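Enterobactin synthetase component F-related protein (Vibrio cholerae serotype O1, PDB 4OXI) probably activates glycine with ATP as glycyl-adenylate, in a lipopolysaccharide modification pathway that gives resistance to antimicrobial peptides. Local coordinates at residues A[243-248]-A[388-393]. Sequence-based numbering, arbitrary orientation.
Sequences ISQIDK and AFEEEC
The CB methylene of Gln245 lies over one face of the Phe389 ring. Its CB sits 4.1 Å from the ring centroid and 26° off the normal, a CH-pi contact. Gln245 CB comes nearest to Phe389 CG, at 3.7 Å, and covers the root of the ring more than its far end. The far end meets Ile246 instead, whose CD1 comes obliquely to 3.7 Å from Phe389 CZ. The Gln245 chain then bends at chi2 (-58°). This turn carries the amide past the ring and alongside Phe389 CB, with Gln245 OE1 3.7 Å from that carbon. The amide plane is tilted 27° from the ring plane.

In this adenylation domain of the adenylate-forming (AMP-binding) family, the contact ties helix 236-249 to the loop between strands 387-388 and 394-397. The Phe389 side chain is about 10 Å from the bound glycyl-adenosine-5'-phosphate. The Tyr371 ring also meets Phe389, with the two planes nearly parallel, while Ile246 also packs on His271 and Tyr275 of helix 268-279.

Beyond the ring, Gln245 and Glu390 cross at about a right angle, with NE2 of Gln245 3.1 Å from OE2 of Glu390. The polar partner of this carboxylate oxygen is Lys422, in a salt bridge. On the other end of the amide, Lys248 NZ donates a 3.1 Å hydrogen bond to Gln245 OE1 from above the carbonyl plane.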
# COMPACT_ATOMS: atom_id res chain seq x y z
N ILE A 243 -5.87 -5.83 10.95
CA ILE A 243 -7.03 -5.01 11.28
C ILE A 243 -7.44 -5.16 12.76
O ILE A 243 -7.72 -4.16 13.43
CB ILE A 243 -8.22 -5.34 10.39
CG1 ILE A 243 -7.89 -5.04 8.92
CG2 ILE A 243 -9.42 -4.52 10.80
CD1 ILE A 243 -7.56 -3.57 8.68
N SER A 244 -7.47 -6.40 13.26
CA SER A 244 -7.83 -6.62 14.67
C SER A 244 -6.84 -5.94 15.63
O SER A 244 -7.26 -5.42 16.65
CB SER A 244 -7.95 -8.10 15.01
OG SER A 244 -6.66 -8.65 15.20
N GLN A 245 -5.55 -5.94 15.30
CA GLN A 245 -4.57 -5.26 16.15
C GLN A 245 -4.85 -3.77 16.21
O GLN A 245 -4.90 -3.18 17.29
CB GLN A 245 -3.13 -5.46 15.66
CG GLN A 245 -2.67 -6.89 15.48
CD GLN A 245 -2.76 -7.72 16.76
OE1 GLN A 245 -2.66 -7.19 17.87
NE2 GLN A 245 -2.93 -9.03 16.60
N ILE A 246 -5.04 -3.17 15.04
CA ILE A 246 -5.21 -1.72 14.99
C ILE A 246 -6.55 -1.28 15.61
O ILE A 246 -6.64 -0.28 16.31
CB ILE A 246 -4.99 -1.19 13.54
CG1 ILE A 246 -4.30 0.17 13.58
CG2 ILE A 246 -6.27 -1.17 12.72
CD1 ILE A 246 -2.80 0.02 13.67
N ASP A 247 -7.59 -2.08 15.38
CA ASP A 247 -8.90 -1.78 15.95
C ASP A 247 -8.90 -1.83 17.49
O ASP A 247 -9.59 -1.05 18.13
CB ASP A 247 -9.94 -2.73 15.39
CG ASP A 247 -11.24 -2.67 16.16
OD1 ASP A 247 -11.89 -1.61 16.11
OD2 ASP A 247 -11.60 -3.68 16.81
N LYS A 248 -8.12 -2.73 18.08
CA LYS A 248 -8.11 -2.82 19.53
C LYS A 248 -7.18 -1.81 20.21
O LYS A 248 -7.52 -1.30 21.27
CB LYS A 248 -7.86 -4.26 20.01
CG LYS A 248 -6.42 -4.70 20.11
CD LYS A 248 -6.27 -5.69 21.26
CE LYS A 248 -4.88 -6.29 21.33
NZ LYS A 248 -4.66 -7.27 20.24
N ALA A 388 6.24 -4.38 18.45
CA ALA A 388 5.27 -5.12 17.67
C ALA A 388 3.91 -5.13 18.33
O ALA A 388 3.80 -5.03 19.55
CB ALA A 388 5.75 -6.56 17.48
N PHE A 389 2.87 -5.28 17.51
CA PHE A 389 1.53 -5.49 18.03
C PHE A 389 1.46 -6.77 18.86
O PHE A 389 0.79 -6.82 19.87
CB PHE A 389 0.53 -5.58 16.88
CG PHE A 389 0.41 -4.32 16.08
CD1 PHE A 389 -0.05 -3.16 16.67
CD2 PHE A 389 0.74 -4.30 14.73
CE1 PHE A 389 -0.17 -1.98 15.94
CE2 PHE A 389 0.62 -3.12 13.99
CZ PHE A 389 0.17 -1.97 14.60
N GLU A 390 2.17 -7.80 18.40
CA GLU A 390 2.16 -9.10 19.06
C GLU A 390 3.56 -9.49 19.49
O GLU A 390 4.50 -9.36 18.70
CB GLU A 390 1.65 -10.16 18.09
CG GLU A 390 0.26 -9.89 17.57
CD GLU A 390 -0.27 -11.02 16.72
OE1 GLU A 390 0.37 -11.33 15.68
OE2 GLU A 390 -1.30 -11.61 17.11
N GLU A 391 3.72 -9.98 20.71
CA GLU A 391 5.04 -10.40 21.16
C GLU A 391 5.43 -11.66 20.39
O GLU A 391 4.56 -12.30 19.79
CB GLU A 391 5.10 -10.59 22.68
CG GLU A 391 5.01 -9.27 23.51
CD GLU A 391 6.35 -8.49 23.63
OE1 GLU A 391 6.52 -7.78 24.65
OE2 GLU A 391 7.21 -8.56 22.73
N GLU A 392 6.72 -11.97 20.38
CA GLU A 392 7.30 -13.11 19.65
C GLU A 392 7.34 -12.97 18.13
O GLU A 392 7.55 -13.96 17.42
CB GLU A 392 6.62 -14.43 20.04
CG GLU A 392 6.59 -14.67 21.54
CD GLU A 392 6.21 -16.08 21.91
OE1 GLU A 392 5.39 -16.70 21.19
OE2 GLU A 392 6.74 -16.58 22.93
N CYS A 393 7.16 -11.75 17.63
CA CYS A 393 7.13 -11.50 16.18
C CYS A 393 8.43 -10.96 15.60
O CYS A 393 8.63 -11.00 14.38
CB CYS A 393 6.01 -10.51 15.83
SG CYS A 393 4.40 -11.29 15.85